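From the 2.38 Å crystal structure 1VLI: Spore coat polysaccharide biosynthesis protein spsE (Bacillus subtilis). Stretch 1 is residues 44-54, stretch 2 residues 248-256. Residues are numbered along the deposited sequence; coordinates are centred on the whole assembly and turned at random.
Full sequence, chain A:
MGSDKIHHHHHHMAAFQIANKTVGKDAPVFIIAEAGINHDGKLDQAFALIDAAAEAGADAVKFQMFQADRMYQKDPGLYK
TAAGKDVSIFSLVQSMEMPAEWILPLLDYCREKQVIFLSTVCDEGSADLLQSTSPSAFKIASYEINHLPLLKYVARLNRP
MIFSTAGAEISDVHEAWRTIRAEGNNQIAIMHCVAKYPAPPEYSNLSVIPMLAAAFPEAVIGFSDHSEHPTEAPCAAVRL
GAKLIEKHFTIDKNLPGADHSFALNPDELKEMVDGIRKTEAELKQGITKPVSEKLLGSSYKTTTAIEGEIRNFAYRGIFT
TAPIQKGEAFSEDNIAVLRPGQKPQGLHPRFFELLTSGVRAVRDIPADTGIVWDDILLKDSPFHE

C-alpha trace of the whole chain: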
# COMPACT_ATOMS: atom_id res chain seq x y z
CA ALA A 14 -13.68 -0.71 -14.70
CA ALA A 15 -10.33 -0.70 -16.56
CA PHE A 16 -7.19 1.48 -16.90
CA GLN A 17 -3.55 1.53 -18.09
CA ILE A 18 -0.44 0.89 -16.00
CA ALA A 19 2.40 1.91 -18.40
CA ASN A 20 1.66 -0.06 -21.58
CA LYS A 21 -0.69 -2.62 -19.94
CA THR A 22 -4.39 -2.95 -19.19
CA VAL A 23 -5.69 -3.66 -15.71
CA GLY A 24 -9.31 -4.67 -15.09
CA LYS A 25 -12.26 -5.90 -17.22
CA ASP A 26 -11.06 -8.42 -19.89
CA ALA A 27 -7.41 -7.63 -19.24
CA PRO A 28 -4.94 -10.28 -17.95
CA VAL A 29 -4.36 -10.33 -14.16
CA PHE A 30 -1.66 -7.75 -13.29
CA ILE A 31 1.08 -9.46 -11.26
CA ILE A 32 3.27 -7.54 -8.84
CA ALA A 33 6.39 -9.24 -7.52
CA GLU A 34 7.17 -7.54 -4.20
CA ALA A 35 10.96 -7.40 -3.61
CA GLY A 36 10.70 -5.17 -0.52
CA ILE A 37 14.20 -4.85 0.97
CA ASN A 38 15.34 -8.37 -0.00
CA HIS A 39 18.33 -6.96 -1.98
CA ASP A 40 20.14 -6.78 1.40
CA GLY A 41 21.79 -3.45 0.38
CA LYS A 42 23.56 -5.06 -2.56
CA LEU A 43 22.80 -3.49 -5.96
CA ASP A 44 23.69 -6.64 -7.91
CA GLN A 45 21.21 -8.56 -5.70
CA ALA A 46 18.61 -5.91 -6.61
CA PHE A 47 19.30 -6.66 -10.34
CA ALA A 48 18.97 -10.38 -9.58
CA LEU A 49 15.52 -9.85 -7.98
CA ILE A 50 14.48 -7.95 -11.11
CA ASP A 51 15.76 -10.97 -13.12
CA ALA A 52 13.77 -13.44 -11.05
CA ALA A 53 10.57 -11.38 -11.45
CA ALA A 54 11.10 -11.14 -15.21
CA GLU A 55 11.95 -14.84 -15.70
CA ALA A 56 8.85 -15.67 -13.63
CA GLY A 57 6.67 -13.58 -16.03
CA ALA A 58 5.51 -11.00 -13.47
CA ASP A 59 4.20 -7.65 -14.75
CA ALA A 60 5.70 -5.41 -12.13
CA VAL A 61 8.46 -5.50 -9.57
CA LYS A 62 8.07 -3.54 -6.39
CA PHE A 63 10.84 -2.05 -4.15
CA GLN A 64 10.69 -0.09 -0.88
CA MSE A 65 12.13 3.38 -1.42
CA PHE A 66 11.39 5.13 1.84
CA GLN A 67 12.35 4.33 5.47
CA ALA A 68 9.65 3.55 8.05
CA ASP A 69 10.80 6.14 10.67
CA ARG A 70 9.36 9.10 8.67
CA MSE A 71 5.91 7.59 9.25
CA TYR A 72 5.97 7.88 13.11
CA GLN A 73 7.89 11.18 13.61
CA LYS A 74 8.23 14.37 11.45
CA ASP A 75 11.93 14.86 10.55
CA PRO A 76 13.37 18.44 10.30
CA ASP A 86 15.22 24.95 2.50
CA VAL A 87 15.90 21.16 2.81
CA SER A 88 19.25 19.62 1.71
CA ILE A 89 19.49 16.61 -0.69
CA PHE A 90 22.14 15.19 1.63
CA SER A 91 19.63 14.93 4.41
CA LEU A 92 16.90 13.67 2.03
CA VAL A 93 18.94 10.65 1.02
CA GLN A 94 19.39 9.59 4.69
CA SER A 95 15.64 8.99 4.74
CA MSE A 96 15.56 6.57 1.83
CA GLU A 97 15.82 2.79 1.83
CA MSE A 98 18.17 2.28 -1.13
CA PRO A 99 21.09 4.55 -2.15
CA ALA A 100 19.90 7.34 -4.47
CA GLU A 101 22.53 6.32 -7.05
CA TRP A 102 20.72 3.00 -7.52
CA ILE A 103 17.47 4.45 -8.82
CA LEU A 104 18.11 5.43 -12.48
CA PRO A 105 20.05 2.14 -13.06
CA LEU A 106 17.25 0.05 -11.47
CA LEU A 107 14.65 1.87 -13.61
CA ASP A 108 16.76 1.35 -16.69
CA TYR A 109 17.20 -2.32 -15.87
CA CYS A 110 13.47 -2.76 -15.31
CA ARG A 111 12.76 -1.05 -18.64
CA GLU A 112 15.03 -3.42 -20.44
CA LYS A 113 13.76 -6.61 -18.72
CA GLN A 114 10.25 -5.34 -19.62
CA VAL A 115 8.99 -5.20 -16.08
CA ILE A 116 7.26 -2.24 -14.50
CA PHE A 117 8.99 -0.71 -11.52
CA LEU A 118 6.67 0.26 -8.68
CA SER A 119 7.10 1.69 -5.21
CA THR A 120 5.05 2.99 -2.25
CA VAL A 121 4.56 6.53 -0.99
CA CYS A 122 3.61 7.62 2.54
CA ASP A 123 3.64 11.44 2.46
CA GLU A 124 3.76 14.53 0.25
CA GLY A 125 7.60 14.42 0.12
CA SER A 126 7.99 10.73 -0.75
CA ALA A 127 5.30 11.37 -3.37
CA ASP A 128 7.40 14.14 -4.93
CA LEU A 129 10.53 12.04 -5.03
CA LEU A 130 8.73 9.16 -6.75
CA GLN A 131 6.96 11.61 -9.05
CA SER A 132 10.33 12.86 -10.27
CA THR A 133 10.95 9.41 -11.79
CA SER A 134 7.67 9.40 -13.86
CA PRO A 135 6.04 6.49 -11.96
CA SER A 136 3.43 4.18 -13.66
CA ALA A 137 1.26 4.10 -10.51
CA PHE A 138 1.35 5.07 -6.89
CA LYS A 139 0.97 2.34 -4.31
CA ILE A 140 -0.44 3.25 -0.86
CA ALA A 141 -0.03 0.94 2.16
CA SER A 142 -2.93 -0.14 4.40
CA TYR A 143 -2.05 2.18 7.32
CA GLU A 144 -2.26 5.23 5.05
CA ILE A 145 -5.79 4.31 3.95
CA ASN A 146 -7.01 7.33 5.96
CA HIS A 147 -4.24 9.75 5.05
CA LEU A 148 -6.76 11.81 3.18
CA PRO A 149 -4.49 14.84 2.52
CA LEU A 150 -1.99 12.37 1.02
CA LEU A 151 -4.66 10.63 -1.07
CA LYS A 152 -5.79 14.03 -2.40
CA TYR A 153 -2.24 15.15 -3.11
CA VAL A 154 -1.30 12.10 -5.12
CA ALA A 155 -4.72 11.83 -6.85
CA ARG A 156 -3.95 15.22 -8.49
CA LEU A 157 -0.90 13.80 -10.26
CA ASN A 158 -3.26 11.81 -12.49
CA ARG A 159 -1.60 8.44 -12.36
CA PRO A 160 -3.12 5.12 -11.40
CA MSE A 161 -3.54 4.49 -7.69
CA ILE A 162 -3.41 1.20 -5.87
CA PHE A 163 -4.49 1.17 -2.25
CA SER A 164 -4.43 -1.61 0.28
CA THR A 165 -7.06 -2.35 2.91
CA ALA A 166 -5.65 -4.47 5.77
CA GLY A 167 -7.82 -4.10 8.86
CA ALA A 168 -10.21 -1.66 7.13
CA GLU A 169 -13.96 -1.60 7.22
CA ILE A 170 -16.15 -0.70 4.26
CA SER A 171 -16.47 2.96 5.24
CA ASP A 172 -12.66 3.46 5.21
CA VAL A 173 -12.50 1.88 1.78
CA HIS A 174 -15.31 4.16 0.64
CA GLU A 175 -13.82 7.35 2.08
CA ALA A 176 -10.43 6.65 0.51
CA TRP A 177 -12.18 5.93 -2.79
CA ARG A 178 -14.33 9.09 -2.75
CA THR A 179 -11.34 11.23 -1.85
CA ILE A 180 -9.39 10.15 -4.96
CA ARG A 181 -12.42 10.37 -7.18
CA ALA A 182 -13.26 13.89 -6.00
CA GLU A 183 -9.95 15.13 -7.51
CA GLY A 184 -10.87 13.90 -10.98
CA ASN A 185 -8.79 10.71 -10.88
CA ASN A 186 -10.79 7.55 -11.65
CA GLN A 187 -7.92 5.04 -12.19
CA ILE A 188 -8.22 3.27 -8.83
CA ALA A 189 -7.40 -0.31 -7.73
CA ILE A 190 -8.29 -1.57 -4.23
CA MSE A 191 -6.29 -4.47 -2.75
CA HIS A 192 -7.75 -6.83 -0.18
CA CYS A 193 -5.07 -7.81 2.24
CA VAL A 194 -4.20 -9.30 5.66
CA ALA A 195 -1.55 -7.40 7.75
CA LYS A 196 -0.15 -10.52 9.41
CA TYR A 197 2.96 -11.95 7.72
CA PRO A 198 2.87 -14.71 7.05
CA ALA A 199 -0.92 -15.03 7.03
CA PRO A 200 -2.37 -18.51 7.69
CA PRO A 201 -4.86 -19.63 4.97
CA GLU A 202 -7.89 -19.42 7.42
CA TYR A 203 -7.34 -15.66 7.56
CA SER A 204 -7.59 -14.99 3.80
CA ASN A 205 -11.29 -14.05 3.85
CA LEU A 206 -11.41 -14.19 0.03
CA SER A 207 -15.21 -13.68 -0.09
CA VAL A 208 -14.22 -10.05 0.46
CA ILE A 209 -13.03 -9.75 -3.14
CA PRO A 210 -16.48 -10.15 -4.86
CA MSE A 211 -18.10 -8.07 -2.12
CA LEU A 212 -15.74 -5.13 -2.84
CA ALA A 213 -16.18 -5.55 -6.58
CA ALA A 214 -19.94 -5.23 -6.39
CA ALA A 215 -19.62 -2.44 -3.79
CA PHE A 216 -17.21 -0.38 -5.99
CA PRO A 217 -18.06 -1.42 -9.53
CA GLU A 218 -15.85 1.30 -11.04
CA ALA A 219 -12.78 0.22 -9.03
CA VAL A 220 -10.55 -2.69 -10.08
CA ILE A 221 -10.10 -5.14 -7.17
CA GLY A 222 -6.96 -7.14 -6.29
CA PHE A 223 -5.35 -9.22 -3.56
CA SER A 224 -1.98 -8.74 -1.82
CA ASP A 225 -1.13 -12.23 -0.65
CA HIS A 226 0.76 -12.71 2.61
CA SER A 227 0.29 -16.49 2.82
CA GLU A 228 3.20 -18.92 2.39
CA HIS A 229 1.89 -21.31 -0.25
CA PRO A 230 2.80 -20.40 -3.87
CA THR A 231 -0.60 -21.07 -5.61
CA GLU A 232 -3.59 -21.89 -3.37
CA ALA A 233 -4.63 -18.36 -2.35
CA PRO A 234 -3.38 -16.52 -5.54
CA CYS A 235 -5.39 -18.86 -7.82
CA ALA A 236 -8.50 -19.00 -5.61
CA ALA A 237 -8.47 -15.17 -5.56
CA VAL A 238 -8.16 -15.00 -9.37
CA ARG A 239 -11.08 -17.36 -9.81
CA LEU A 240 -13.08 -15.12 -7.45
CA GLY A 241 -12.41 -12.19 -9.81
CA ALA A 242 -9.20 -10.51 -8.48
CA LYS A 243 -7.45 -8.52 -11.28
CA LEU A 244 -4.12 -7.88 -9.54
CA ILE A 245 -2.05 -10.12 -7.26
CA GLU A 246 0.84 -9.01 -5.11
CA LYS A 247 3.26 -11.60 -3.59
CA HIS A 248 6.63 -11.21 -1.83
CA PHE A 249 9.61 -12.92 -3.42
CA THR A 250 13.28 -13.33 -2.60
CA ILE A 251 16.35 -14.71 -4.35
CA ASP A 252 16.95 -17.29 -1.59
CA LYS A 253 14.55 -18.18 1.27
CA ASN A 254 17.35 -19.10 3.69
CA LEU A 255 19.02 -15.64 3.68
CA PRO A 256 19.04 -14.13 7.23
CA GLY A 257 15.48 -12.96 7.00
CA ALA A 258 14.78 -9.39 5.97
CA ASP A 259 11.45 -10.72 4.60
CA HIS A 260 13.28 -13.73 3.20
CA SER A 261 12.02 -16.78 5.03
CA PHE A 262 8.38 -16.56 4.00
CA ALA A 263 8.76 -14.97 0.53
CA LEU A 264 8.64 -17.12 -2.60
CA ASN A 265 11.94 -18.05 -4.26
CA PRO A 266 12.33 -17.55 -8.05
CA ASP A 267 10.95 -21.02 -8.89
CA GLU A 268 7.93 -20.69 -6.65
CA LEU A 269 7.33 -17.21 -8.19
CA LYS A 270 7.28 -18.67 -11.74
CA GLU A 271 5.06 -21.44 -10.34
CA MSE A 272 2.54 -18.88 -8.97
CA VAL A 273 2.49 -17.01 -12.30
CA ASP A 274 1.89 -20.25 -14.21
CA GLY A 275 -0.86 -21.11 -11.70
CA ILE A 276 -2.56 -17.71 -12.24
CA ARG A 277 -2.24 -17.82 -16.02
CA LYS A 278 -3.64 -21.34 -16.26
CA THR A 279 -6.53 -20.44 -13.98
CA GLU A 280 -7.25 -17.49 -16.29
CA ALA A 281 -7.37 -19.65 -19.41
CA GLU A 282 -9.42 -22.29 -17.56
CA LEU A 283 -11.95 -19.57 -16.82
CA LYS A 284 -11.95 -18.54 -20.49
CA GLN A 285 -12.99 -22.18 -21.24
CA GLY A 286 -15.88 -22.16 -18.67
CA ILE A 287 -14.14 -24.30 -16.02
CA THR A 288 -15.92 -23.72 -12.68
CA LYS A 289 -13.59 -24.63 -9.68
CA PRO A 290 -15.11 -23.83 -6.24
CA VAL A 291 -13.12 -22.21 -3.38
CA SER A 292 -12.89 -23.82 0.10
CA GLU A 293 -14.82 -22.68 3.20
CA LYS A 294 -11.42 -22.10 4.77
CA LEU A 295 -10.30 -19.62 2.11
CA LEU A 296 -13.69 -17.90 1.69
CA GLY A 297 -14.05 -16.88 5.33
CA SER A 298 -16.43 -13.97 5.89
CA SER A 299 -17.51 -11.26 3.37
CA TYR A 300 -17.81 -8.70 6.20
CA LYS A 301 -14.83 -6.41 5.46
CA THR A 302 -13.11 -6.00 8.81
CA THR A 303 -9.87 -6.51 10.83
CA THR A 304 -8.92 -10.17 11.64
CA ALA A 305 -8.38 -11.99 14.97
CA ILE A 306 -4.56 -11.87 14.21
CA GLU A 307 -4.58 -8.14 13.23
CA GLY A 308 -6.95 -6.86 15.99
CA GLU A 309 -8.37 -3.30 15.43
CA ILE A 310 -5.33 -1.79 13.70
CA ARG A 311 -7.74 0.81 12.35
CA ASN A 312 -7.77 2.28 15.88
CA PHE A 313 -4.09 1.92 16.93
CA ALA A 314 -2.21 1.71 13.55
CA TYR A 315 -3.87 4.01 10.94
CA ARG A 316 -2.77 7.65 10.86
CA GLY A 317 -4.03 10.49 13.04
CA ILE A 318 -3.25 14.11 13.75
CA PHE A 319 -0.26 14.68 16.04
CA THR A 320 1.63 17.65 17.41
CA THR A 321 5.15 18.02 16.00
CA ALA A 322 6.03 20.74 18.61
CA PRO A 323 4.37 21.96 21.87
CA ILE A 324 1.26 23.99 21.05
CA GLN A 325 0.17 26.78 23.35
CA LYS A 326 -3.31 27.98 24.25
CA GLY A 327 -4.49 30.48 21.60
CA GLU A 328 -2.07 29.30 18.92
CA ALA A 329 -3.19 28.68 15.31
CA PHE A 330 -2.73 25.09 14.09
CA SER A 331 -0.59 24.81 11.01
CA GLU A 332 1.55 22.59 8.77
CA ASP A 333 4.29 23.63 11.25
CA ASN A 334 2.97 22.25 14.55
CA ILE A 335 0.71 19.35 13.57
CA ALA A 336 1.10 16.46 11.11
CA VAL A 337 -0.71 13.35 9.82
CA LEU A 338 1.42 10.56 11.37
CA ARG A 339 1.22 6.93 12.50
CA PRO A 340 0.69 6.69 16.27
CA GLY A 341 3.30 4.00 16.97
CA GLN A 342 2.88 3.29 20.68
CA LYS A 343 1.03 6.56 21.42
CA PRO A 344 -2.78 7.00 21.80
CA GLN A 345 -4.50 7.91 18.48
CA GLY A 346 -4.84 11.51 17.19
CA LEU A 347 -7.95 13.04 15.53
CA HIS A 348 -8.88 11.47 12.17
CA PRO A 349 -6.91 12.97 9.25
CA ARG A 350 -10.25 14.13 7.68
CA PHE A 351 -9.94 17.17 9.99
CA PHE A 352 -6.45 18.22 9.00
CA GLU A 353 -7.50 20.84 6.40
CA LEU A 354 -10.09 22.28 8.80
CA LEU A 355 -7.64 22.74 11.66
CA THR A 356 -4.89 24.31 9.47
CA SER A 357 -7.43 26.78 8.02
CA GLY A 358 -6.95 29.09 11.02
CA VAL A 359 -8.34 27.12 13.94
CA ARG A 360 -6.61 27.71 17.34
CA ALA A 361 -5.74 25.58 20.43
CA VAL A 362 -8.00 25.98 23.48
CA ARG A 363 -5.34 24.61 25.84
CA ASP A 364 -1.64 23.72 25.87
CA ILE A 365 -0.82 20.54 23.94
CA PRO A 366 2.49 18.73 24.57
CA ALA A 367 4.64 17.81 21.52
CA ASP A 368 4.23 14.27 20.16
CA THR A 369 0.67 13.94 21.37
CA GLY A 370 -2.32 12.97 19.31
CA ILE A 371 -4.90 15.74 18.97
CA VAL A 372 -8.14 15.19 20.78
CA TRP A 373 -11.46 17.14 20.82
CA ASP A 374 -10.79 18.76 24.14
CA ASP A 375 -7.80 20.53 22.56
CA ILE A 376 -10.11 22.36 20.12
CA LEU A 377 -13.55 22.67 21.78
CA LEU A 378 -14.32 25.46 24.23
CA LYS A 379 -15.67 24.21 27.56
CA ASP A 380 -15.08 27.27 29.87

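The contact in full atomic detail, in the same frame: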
# COMPACT_ATOMS: atom_id res chain seq x y z
N ASP A 44 23.72 -5.49 -7.00
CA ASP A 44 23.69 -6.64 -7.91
C ASP A 44 22.58 -7.63 -7.52
O ASP A 44 22.01 -8.29 -8.40
CB ASP A 44 25.06 -7.33 -7.99
CG ASP A 44 25.68 -7.55 -6.62
OD1 ASP A 44 26.08 -6.54 -5.97
OD2 ASP A 44 25.80 -8.68 -6.10
N GLN A 45 22.28 -7.71 -6.22
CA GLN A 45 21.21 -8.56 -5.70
C GLN A 45 19.86 -7.94 -6.05
O GLN A 45 18.88 -8.67 -6.27
CB GLN A 45 21.33 -8.77 -4.19
CG GLN A 45 20.53 -10.00 -3.66
CD GLN A 45 20.87 -10.34 -2.21
OE1 GLN A 45 22.01 -10.60 -1.88
NE2 GLN A 45 19.87 -10.33 -1.36
N ALA A 46 19.80 -6.61 -6.09
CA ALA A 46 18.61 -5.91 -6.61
C ALA A 46 18.35 -6.26 -8.09
O ALA A 46 17.21 -6.58 -8.45
CB ALA A 46 18.70 -4.42 -6.40
N PHE A 47 19.40 -6.24 -8.92
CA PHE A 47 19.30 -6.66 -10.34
C PHE A 47 18.87 -8.11 -10.46
O PHE A 47 18.12 -8.45 -11.39
CB PHE A 47 20.63 -6.48 -11.12
CG PHE A 47 21.05 -5.03 -11.32
CD1 PHE A 47 20.11 -4.04 -11.59
CD2 PHE A 47 22.40 -4.68 -11.30
CE1 PHE A 47 20.50 -2.72 -11.78
CE2 PHE A 47 22.80 -3.35 -11.49
CZ PHE A 47 21.85 -2.37 -11.74
N ALA A 48 19.34 -8.96 -9.54
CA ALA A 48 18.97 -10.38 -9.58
C ALA A 48 17.48 -10.59 -9.23
O ALA A 48 16.81 -11.46 -9.80
CB ALA A 48 19.88 -11.19 -8.67
N LEU A 49 16.95 -9.77 -8.32
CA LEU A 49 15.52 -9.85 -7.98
C LEU A 49 14.68 -9.46 -9.19
O LEU A 49 13.82 -10.22 -9.60
CB LEU A 49 15.20 -8.99 -6.76
CG LEU A 49 15.63 -9.61 -5.43
CD1 LEU A 49 15.89 -8.50 -4.41
CD2 LEU A 49 14.59 -10.61 -4.90
N ILE A 50 14.99 -8.32 -9.79
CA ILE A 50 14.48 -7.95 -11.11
C ILE A 50 14.50 -9.11 -12.08
O ILE A 50 13.46 -9.40 -12.66
CB ILE A 50 15.22 -6.68 -11.68
CG1 ILE A 50 14.99 -5.52 -10.70
CG2 ILE A 50 14.70 -6.31 -13.06
CD1 ILE A 50 15.43 -4.17 -11.16
N ASP A 51 15.65 -9.79 -12.23
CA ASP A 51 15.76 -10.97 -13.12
C ASP A 51 14.75 -12.03 -12.80
O ASP A 51 14.09 -12.56 -13.70
CB ASP A 51 17.14 -11.65 -13.02
CG ASP A 51 18.26 -10.86 -13.70
OD1 ASP A 51 18.03 -10.24 -14.77
OD2 ASP A 51 19.42 -10.84 -13.25
N ALA A 52 14.67 -12.38 -11.52
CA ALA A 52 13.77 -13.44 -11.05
C ALA A 52 12.30 -13.13 -11.36
O ALA A 52 11.56 -14.00 -11.82
CB ALA A 52 13.96 -13.66 -9.56
N ALA A 53 11.91 -11.87 -11.14
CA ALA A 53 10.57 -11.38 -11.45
C ALA A 53 10.25 -11.50 -12.94
O ALA A 53 9.16 -11.95 -13.31
CB ALA A 53 10.43 -9.94 -11.01
N ALA A 54 11.20 -11.07 -13.77
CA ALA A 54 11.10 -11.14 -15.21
C ALA A 54 10.99 -12.57 -15.70
O ALA A 54 10.12 -12.88 -16.51
CB ALA A 54 12.35 -10.44 -15.87
N HIS A 248 5.21 -11.41 -2.14
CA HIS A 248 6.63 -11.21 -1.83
C HIS A 248 7.46 -12.33 -2.47
O HIS A 248 7.02 -13.50 -2.53
CB HIS A 248 6.92 -11.23 -0.34
CG HIS A 248 6.28 -10.10 0.41
ND1 HIS A 248 7.02 -9.14 1.07
CD2 HIS A 248 4.98 -9.78 0.61
CE1 HIS A 248 6.20 -8.28 1.65
NE2 HIS A 248 4.96 -8.64 1.38
N PHE A 249 8.64 -11.95 -2.97
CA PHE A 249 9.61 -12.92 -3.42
C PHE A 249 11.02 -12.54 -2.99
O PHE A 249 11.30 -11.39 -2.66
CB PHE A 249 9.54 -13.10 -4.94
CG PHE A 249 10.28 -12.06 -5.73
CD1 PHE A 249 9.79 -10.76 -5.83
CD2 PHE A 249 11.46 -12.38 -6.41
CE1 PHE A 249 10.44 -9.80 -6.56
CE2 PHE A 249 12.14 -11.43 -7.17
CZ PHE A 249 11.64 -10.13 -7.25
N THR A 250 11.89 -13.53 -2.96
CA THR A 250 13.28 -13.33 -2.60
C THR A 250 14.12 -14.11 -3.59
O THR A 250 13.57 -14.79 -4.45
CB THR A 250 13.56 -13.77 -1.16
OG1 THR A 250 14.96 -13.64 -0.88
CG2 THR A 250 13.29 -15.29 -0.98
N ILE A 251 15.43 -14.01 -3.46
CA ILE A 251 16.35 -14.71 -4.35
C ILE A 251 16.74 -16.04 -3.72
O ILE A 251 17.16 -16.98 -4.41
CB ILE A 251 17.58 -13.77 -4.69
CG1 ILE A 251 18.07 -14.01 -6.12
CG2 ILE A 251 18.73 -13.82 -3.66
CD1 ILE A 251 17.19 -13.38 -7.16
N ASP A 252 16.57 -16.12 -2.40
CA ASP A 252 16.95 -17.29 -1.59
C ASP A 252 16.28 -17.22 -0.21
O ASP A 252 16.58 -16.33 0.58
CB ASP A 252 18.49 -17.34 -1.45
CG ASP A 252 18.97 -18.36 -0.44
OD1 ASP A 252 18.20 -19.27 -0.05
OD2 ASP A 252 20.12 -18.35 0.02
N LYS A 253 15.40 -18.18 0.06
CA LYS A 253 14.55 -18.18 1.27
C LYS A 253 15.32 -18.33 2.59
O LYS A 253 14.80 -18.02 3.67
CB LYS A 253 13.47 -19.27 1.18
CG LYS A 253 12.40 -19.02 0.12
CD LYS A 253 11.60 -20.28 -0.22
CE LYS A 253 10.60 -20.66 0.86
NZ LYS A 253 9.53 -19.64 1.03
N ASN A 254 16.56 -18.81 2.50
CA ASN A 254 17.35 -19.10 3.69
C ASN A 254 18.24 -17.93 4.13
O ASN A 254 18.87 -18.01 5.19
CB ASN A 254 18.15 -20.40 3.54
CG ASN A 254 17.25 -21.63 3.42
OD1 ASN A 254 17.42 -22.45 2.52
ND2 ASN A 254 16.27 -21.75 4.33
N LEU A 255 18.29 -16.87 3.32
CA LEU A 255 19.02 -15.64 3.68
C LEU A 255 18.51 -15.11 5.02
O LEU A 255 17.32 -15.23 5.31
CB LEU A 255 18.91 -14.59 2.56
CG LEU A 255 19.75 -14.86 1.30
CD1 LEU A 255 19.29 -14.03 0.11
CD2 LEU A 255 21.24 -14.67 1.54
N PRO A 256 19.41 -14.58 5.87
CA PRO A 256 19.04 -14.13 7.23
C PRO A 256 17.93 -13.09 7.17
O PRO A 256 18.16 -11.93 6.83
CB PRO A 256 20.34 -13.57 7.80
CG PRO A 256 21.27 -13.40 6.60
CD PRO A 256 20.85 -14.41 5.59

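This is a small, almost wholly apolar contact in which one side of a helix packs against an irregular loop, with no hydrogen bond passing between the two.

Stretch 1, residues 44-54, is helical throughout, and the helix runs on beyond both ends. Its backbone hydrogen bonds follow the regular i to i-4 pattern. Ala 52 N donates to Ala 48 O at 2.9 Å, and Ala 53 N donates to Leu 49 O at 3.0 Å. Most of stretch 2 is loop. The two backbones come nearest at Leu 49 and Ile 251, whose CA atoms are 6.1 Å apart. Around it, Ala 48, Ala 52 and Ala 53 also touch the loop. Together the two stretches bury 352 Å² of surface, both sides summed.

Phe 249 and Ile 251 supply most of the loop's share. In both, the CA-to-CB bond points toward the helix. This alternation puts two large apolar groups against the helix. The CA-to-CB bond of Thr 250, between them, points away, and its hydroxyl is hydrogen-bonded elsewhere in the structure.

The ring of Phe 249 lies against Leu 49, Ala 52 and Ala 53. Leu 49 CD2 is 3.4 Å from Phe 249 CE2, a tight apolar contact. Ala 52 CB lies 3.7 Å from Phe 249 CE2, and Ala 53 CB lies 4.0 Å from Phe 249 CZ. Both methyls approach the ring obliquely. Leu 49 O sits at the ring edge, near its plane, 3.2 Å from Phe 249 CE2. The edge of an aromatic ring carries slightly positive hydrogens, so a carbonyl oxygen is a suitable neighbour there. That oxygen also keeps its helical bond from Ala 53 N.

Ile 251 covers the next part of the helix surface. Ile 251 CD1 is 3.8 Å from Ala 48 CB and 4.0 Å from Ala 52 CB. These two alanines are one helical turn apart, so a single methyl touches both. Ile 251 CD1 also comes within 3.3 Å of Ala 48 O. Leu 49 CD2 reaches the loop backbone as well, lying 3.8 Å from Thr 250 C and 3.8 Å from Ile 251 N.

Gln 45 and Leu 255 make a lighter contact. Gln 45 NE2 is 4.0 Å from Leu 255 CD1, a van der Waals approach. The amide nitrogen finds its hydrogen bond elsewhere in the structure. Gln 45 CG also lies 4.2 Å from Ile 251 CG2.

The loop has bonds of its own. Asp 252 to Leu 255 form a type I beta turn, with Leu 255 N donating to Asp 252 O at 3.3 Å. Asn 254 N donates to Asp 252 OD1 at 3.1 Å, inside the same turn. Asp 252 N makes a weak hydrogen bond to Thr 250 OG1 at 3.3 Å. The turn brings the chain back so that Leu 255 points toward the helix again.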